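Local coordinates for protein hexapeptide-repeat containing-acetyltransferase (Vibrio cholerae, PDB 3ECT) that probably transfers acetyl groups from acetyl-CoA to hydroxyl groups of an acceptor, as an O-acetyltransferase of the trimeric hexapeptide-repeat family, at residues G33-E38 with Y49-E54; K75-G80 with A95-G100. All coordinates share one frame; numbering follows the deposited sequence.

Interaction 1. Residues G33-E38 with Y49-E54; sequences GRLKLE and YALQRE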
loop_
_atom_site.group_PDB
_atom_site.type_symbol
_atom_site.label_atom_id
_atom_site.label_comp_id
_atom_site.label_asym_id
_atom_site.label_seq_id
_atom_site.Cartn_x
_atom_site.Cartn_y
_atom_site.Cartn_z
ATOM N N GLY A 33 -6.360 8.396 16.183
ATOM C CA GLY A 33 -5.548 9.284 15.354
ATOM C C GLY A 33 -4.318 9.774 16.097
ATOM O O GLY A 33 -3.208 9.743 15.544
ATOM N N ARG A 34 -4.531 10.211 17.349
ATOM C CA ARG A 34 -3.482 10.611 18.294
ATOM C C ARG A 34 -2.413 9.532 18.515
ATOM O O ARG A 34 -1.215 9.779 18.302
ATOM C CB ARG A 34 -4.103 10.890 19.658
ATOM C CG ARG A 34 -4.633 12.277 19.922
ATOM C CD ARG A 34 -4.533 12.678 21.448
ATOM N NE ARG A 34 -4.721 11.561 22.407
ATOM C CZ ARG A 34 -3.738 10.822 22.955
ATOM N NH1 ARG A 34 -2.460 11.049 22.642
ATOM N NH2 ARG A 34 -4.029 9.835 23.809
ATOM N N LEU A 35 -2.862 8.357 18.970
ATOM C CA LEU A 35 -2.002 7.219 19.329
ATOM C C LEU A 35 -1.252 6.567 18.162
ATOM O O LEU A 35 -0.098 6.154 18.290
ATOM C CB LEU A 35 -2.843 6.161 20.047
ATOM C CG LEU A 35 -3.261 6.501 21.484
ATOM C CD1 LEU A 35 -4.349 5.563 21.985
ATOM C CD2 LEU A 35 -2.053 6.476 22.397
ATOM N N LYS A 36 -1.932 6.472 17.025
ATOM C CA LYS A 36 -1.362 5.953 15.790
ATOM C C LYS A 36 -0.144 6.781 15.464
ATOM O O LYS A 36 0.961 6.275 15.340
ATOM C CB LYS A 36 -2.389 6.147 14.690
ATOM C CG LYS A 36 -2.717 4.945 13.883
ATOM C CD LYS A 36 -4.078 5.095 13.259
ATOM C CE LYS A 36 -4.400 6.545 12.910
ATOM N NZ LYS A 36 -5.476 6.661 11.910
ATOM N N LEU A 37 -0.376 8.086 15.360
ATOM C CA LEU A 37 0.650 9.059 15.037
ATOM C C LEU A 37 1.822 8.974 16.008
ATOM O O LEU A 37 2.986 9.170 15.634
ATOM C CB LEU A 37 0.035 10.451 15.065
ATOM C CG LEU A 37 0.827 11.563 14.385
ATOM C CD1 LEU A 37 -0.118 12.421 13.589
ATOM C CD2 LEU A 37 1.564 12.413 15.413
ATOM N N GLU A 38 1.504 8.672 17.258
ATOM C CA GLU A 38 2.506 8.621 18.278
ATOM C C GLU A 38 3.288 7.337 18.102
ATOM O O GLU A 38 4.518 7.335 18.223
ATOM C CB GLU A 38 1.851 8.686 19.645
ATOM C CG GLU A 38 2.624 9.545 20.615
ATOM C CD GLU A 38 1.758 10.102 21.737
ATOM O OE1 GLU A 38 0.606 10.527 21.461
ATOM O OE2 GLU A 38 2.241 10.137 22.900
ATOM N N TYR A 49 5.141 -0.517 21.886
ATOM C CA TYR A 49 4.394 -1.621 22.479
ATOM C C TYR A 49 3.455 -1.081 23.557
ATOM O O TYR A 49 2.275 -1.453 23.597
ATOM C CB TYR A 49 5.330 -2.707 23.048
ATOM C CG TYR A 49 4.586 -3.957 23.538
ATOM C CD1 TYR A 49 4.420 -5.087 22.710
ATOM C CD2 TYR A 49 4.029 -4.004 24.833
ATOM C CE1 TYR A 49 3.731 -6.236 23.172
ATOM C CE2 TYR A 49 3.331 -5.130 25.293
ATOM C CZ TYR A 49 3.185 -6.241 24.470
ATOM O OH TYR A 49 2.500 -7.345 24.962
ATOM N N ALA A 50 3.978 -0.196 24.408
ATOM C CA ALA A 50 3.171 0.509 25.400
ATOM C C ALA A 50 1.997 1.301 24.778
ATOM O O ALA A 50 0.830 1.061 25.108
ATOM C CB ALA A 50 4.058 1.418 26.245
ATOM N N LEU A 51 2.309 2.237 23.881
ATOM C CA LEU A 51 1.288 3.021 23.171
ATOM C C LEU A 51 0.264 2.153 22.421
ATOM O O LEU A 51 -0.940 2.463 22.422
ATOM C CB LEU A 51 1.951 3.979 22.190
ATOM C CG LEU A 51 2.632 5.220 22.750
ATOM C CD1 LEU A 51 3.693 5.686 21.772
ATOM C CD2 LEU A 51 1.621 6.327 23.035
ATOM N N GLN A 52 0.758 1.076 21.800
ATOM C CA GLN A 52 -0.073 0.124 21.053
ATOM C C GLN A 52 -1.041 -0.591 21.975
ATOM O O GLN A 52 -2.189 -0.803 21.612
ATOM C CB GLN A 52 0.777 -0.897 20.280
ATOM C CG GLN A 52 1.657 -0.290 19.206
ATOM C CD GLN A 52 2.570 -1.299 18.540
ATOM O OE1 GLN A 52 3.160 -2.159 19.185
ATOM N NE2 GLN A 52 2.703 -1.184 17.235
ATOM N N ARG A 53 -0.601 -0.913 23.187
ATOM C CA ARG A 53 -1.504 -1.536 24.160
ATOM C C ARG A 53 -2.627 -0.597 24.589
ATOM O O ARG A 53 -3.625 -1.033 25.153
ATOM C CB ARG A 53 -0.742 -1.976 25.384
ATOM C CG ARG A 53 -1.140 -3.332 25.859
ATOM C CD ARG A 53 0.034 -4.248 25.698
ATOM N NE ARG A 53 -0.200 -5.563 26.277
ATOM C CZ ARG A 53 -0.260 -5.832 27.583
ATOM N NH1 ARG A 53 -0.123 -4.876 28.501
ATOM N NH2 ARG A 53 -0.467 -7.082 27.978
ATOM N N GLU A 54 -2.439 0.691 24.323
ATOM C CA GLU A 54 -3.414 1.727 24.647
ATOM C C GLU A 54 -4.306 1.998 23.450
ATOM O O GLU A 54 -5.413 2.496 23.590
ATOM C CB GLU A 54 -2.679 3.012 25.011
ATOM C CG GLU A 54 -3.433 3.932 25.942
ATOM C CD GLU A 54 -2.650 5.205 26.263
ATOM O OE1 GLU A 54 -1.396 5.123 26.403
ATOM O OE2 GLU A 54 -3.293 6.285 26.368
#
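L35 and L51 meet through their methyl groups at the point where helices 23-41 and 45-55 come nearest within these segments. The segment axes run nearly antiparallel (161°) and approach to 9.5 Å, a spacing that two leucines can bridge. The CB of L51 leads toward the opposite helix, and CG lies anti to its own carbonyl carbon (chi1 -75°), which sends it toward helix 23-41, where the two methyls diverge. CD2 takes the middle, 3.7 Å from CD2 of L35 and 3.9 Å from OE2 of E38. CD1 reaches the helix backbone instead, 4.0 Å from O of E38. The E38 chain passes L51 at about a right angle and lies over its methyls from CB to OE2, while OE1 forms a salt bridge to NH1 of R34 at 3.3 Å. A glutamate suits this border because its stem is apolar and its end is charged. CD1 of L35 packs on O of E54 at 3.6 Å, while CD2 lies between L51 CD2 and the carboxylate of E54. E54 extends across L35, and its OE2 lies 4.4 Å from NH2 of R34, at the edge of the guanidinium, too far for a salt bridge but close enough for a probable mild attraction. This helical hairpin belongs to the maltose acetyltransferase capping motif. R34 and L37 also pack on L43 and Q41 of a second subunit, whereas Q52 bonds to V65 O and touches L59 of strand 58-59, and K36 bonds to C71 O, joining the hairpin to the first turns of the beta-helix.

Interaction 2. Residues K75-G80 with A95-G100; sequences KTIRIG and APITIG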
loop_
_atom_site.group_PDB
_atom_site.type_symbol
_atom_site.label_atom_id
_atom_site.label_comp_id
_atom_site.label_asym_id
_atom_site.label_seq_id
_atom_site.Cartn_x
_atom_site.Cartn_y
_atom_site.Cartn_z
ATOM N N LYS A 75 -9.610 0.111 19.301
ATOM C CA LYS A 75 -10.136 -0.691 20.426
ATOM C C LYS A 75 -10.890 -1.964 20.007
ATOM O O LYS A 75 -11.181 -2.822 20.857
ATOM C CB LYS A 75 -11.002 0.165 21.386
ATOM C CG LYS A 75 -10.246 1.068 22.403
ATOM C CD LYS A 75 -9.147 0.260 23.115
ATOM C CE LYS A 75 -8.323 1.061 24.126
ATOM N NZ LYS A 75 -7.256 0.143 24.655
ATOM N N THR A 76 -11.229 -2.073 18.717
ATOM C CA THR A 76 -11.891 -3.248 18.197
ATOM C C THR A 76 -10.885 -4.318 17.793
ATOM O O THR A 76 -11.282 -5.414 17.368
ATOM C CB THR A 76 -12.777 -2.933 16.991
ATOM O OG1 THR A 76 -12.104 -2.004 16.142
ATOM C CG2 THR A 76 -14.132 -2.321 17.417
ATOM N N ILE A 77 -9.594 -4.034 17.930
ATOM C CA ILE A 77 -8.573 -4.969 17.491
ATOM C C ILE A 77 -7.977 -5.742 18.662
ATOM O O ILE A 77 -7.427 -5.149 19.594
ATOM C CB ILE A 77 -7.449 -4.245 16.702
ATOM C CG1 ILE A 77 -8.023 -3.705 15.390
ATOM C CG2 ILE A 77 -6.254 -5.192 16.468
ATOM C CD1 ILE A 77 -7.366 -2.439 14.923
ATOM N N ARG A 78 -8.097 -7.062 18.621
ATOM C CA ARG A 78 -7.488 -7.877 19.634
ATOM C C ARG A 78 -6.468 -8.791 18.991
ATOM O O ARG A 78 -6.795 -9.574 18.071
ATOM C CB ARG A 78 -8.537 -8.664 20.402
ATOM C CG ARG A 78 -9.422 -7.756 21.212
ATOM C CD ARG A 78 -10.585 -8.503 21.847
ATOM N NE ARG A 78 -10.129 -9.465 22.855
ATOM C CZ ARG A 78 -9.879 -9.185 24.148
ATOM N NH1 ARG A 78 -10.024 -7.952 24.640
ATOM N NH2 ARG A 78 -9.465 -10.155 24.960
ATOM N N ILE A 79 -5.232 -8.684 19.477
ATOM C CA ILE A 79 -4.114 -9.460 18.953
ATOM C C ILE A 79 -3.552 -10.371 20.018
ATOM O O ILE A 79 -3.212 -9.904 21.105
ATOM C CB ILE A 79 -2.978 -8.525 18.416
ATOM C CG1 ILE A 79 -3.515 -7.621 17.295
ATOM C CG2 ILE A 79 -1.762 -9.351 17.964
ATOM C CD1 ILE A 79 -2.607 -6.435 16.942
ATOM N N GLY A 80 -3.423 -11.661 19.701
ATOM C CA GLY A 80 -2.898 -12.672 20.633
ATOM C C GLY A 80 -1.394 -12.655 20.921
ATOM O O GLY A 80 -0.738 -11.601 20.839
ATOM N N ALA A 95 -15.815 -3.206 12.876
ATOM C CA ALA A 95 -16.319 -4.406 13.529
ATOM C C ALA A 95 -15.079 -5.055 14.115
ATOM O O ALA A 95 -13.978 -4.786 13.633
ATOM C CB ALA A 95 -16.998 -5.333 12.503
ATOM N N PRO A 96 -15.240 -5.901 15.147
ATOM C CA PRO A 96 -14.066 -6.562 15.750
ATOM C C PRO A 96 -13.156 -7.251 14.744
ATOM O O PRO A 96 -13.638 -7.876 13.775
ATOM C CB PRO A 96 -14.677 -7.627 16.670
ATOM C CG PRO A 96 -16.085 -7.095 17.042
ATOM C CD PRO A 96 -16.488 -6.103 15.921
ATOM N N ILE A 97 -11.848 -7.124 14.956
ATOM C CA ILE A 97 -10.887 -7.890 14.206
ATOM C C ILE A 97 -10.164 -8.698 15.263
ATOM O O ILE A 97 -9.492 -8.138 16.140
ATOM C CB ILE A 97 -9.852 -7.004 13.428
ATOM C CG1 ILE A 97 -10.541 -6.269 12.291
ATOM C CG2 ILE A 97 -8.688 -7.880 12.915
ATOM C CD1 ILE A 97 -9.722 -5.197 11.605
ATOM N N THR A 98 -10.308 -10.008 15.204
ATOM C CA THR A 98 -9.687 -10.840 16.222
ATOM C C THR A 98 -8.587 -11.692 15.606
ATOM O O THR A 98 -8.867 -12.490 14.705
ATOM C CB THR A 98 -10.723 -11.730 16.898
ATOM O OG1 THR A 98 -11.814 -10.907 17.351
ATOM C CG2 THR A 98 -10.114 -12.455 18.067
ATOM N N ILE A 99 -7.354 -11.489 16.092
ATOM C CA ILE A 99 -6.143 -12.201 15.635
ATOM C C ILE A 99 -5.511 -13.046 16.756
ATOM O O ILE A 99 -5.159 -12.521 17.826
ATOM C CB ILE A 99 -5.114 -11.199 15.099
ATOM C CG1 ILE A 99 -5.773 -10.297 14.023
ATOM C CG2 ILE A 99 -3.852 -11.935 14.596
ATOM C CD1 ILE A 99 -5.008 -9.022 13.710
ATOM N N GLY A 100 -5.392 -14.355 16.517
ATOM C CA GLY A 100 -4.909 -15.316 17.531
ATOM C C GLY A 100 -3.399 -15.305 17.806
ATOM O O GLY A 100 -2.733 -14.274 17.631
HETATM O O HOH W 1 -11.534 -7.973 18.682
#
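I79 and I99 lie side by side and point the same way, CG1 of I79 4.1 Å from CD1 of I99. In both, CG1 stands anti to the carbonyl carbon (chi1 -59° and -53°), so the two branched chains repeat one shape from strand to strand. I77 packs beside I97, with CG1 4.3 Å from CB of I97, and M91 touches both of these isoleucines. Such aligned aliphatic columns mark the left-handed parallel beta-helix of hexapeptide-repeat acyltransferases, in which aliphatic residues point into the interior and successive coils bring them into line. The face carrying R78 and T98 looks the other way, and the guanidinium of R78 swings clear of T98. R78 is exposed and T98 partly so, which suits charged and polar chains, whereas the buried face takes the isoleucines. Strands 77-79 and 97-99 run parallel in exact register. N of R78 points almost straight at O of I97 (3.0 Å), and N of I99 does the same to O of R78 (2.8 Å). O of T76 has two donors, I97 N and a water at 2.9 Å that also bonds OG1 of T98. Beside P96, T76 turns its CB toward O of A95 while OG1 bonds to D93 O. At the far end, N of G80 bonds O of I99 at 2.7 Å, less straight (142°).

How the interactions relate
Along the chain the two interactions come in series: the helical hairpin of 33-38 with 49-54 is complete before the strand pair of 75-80 with 95-100 begins. Their centres are 15 Å apart, interaction 1 near the surface and interaction 2 close to the middle of the chain. Strand 58-59, which follows helix 45-55, is the direct connection, since it is touched by the hairpin and pairs in parallel with strand 77-79. K75 adds a second tie, its NZ bonding to F56 O and weakly to E54 O at the end of the helix. The hairpin thus caps the start of a beta-helix whose later coils supply acetyl-CoA-binding residues such as G143 and A161.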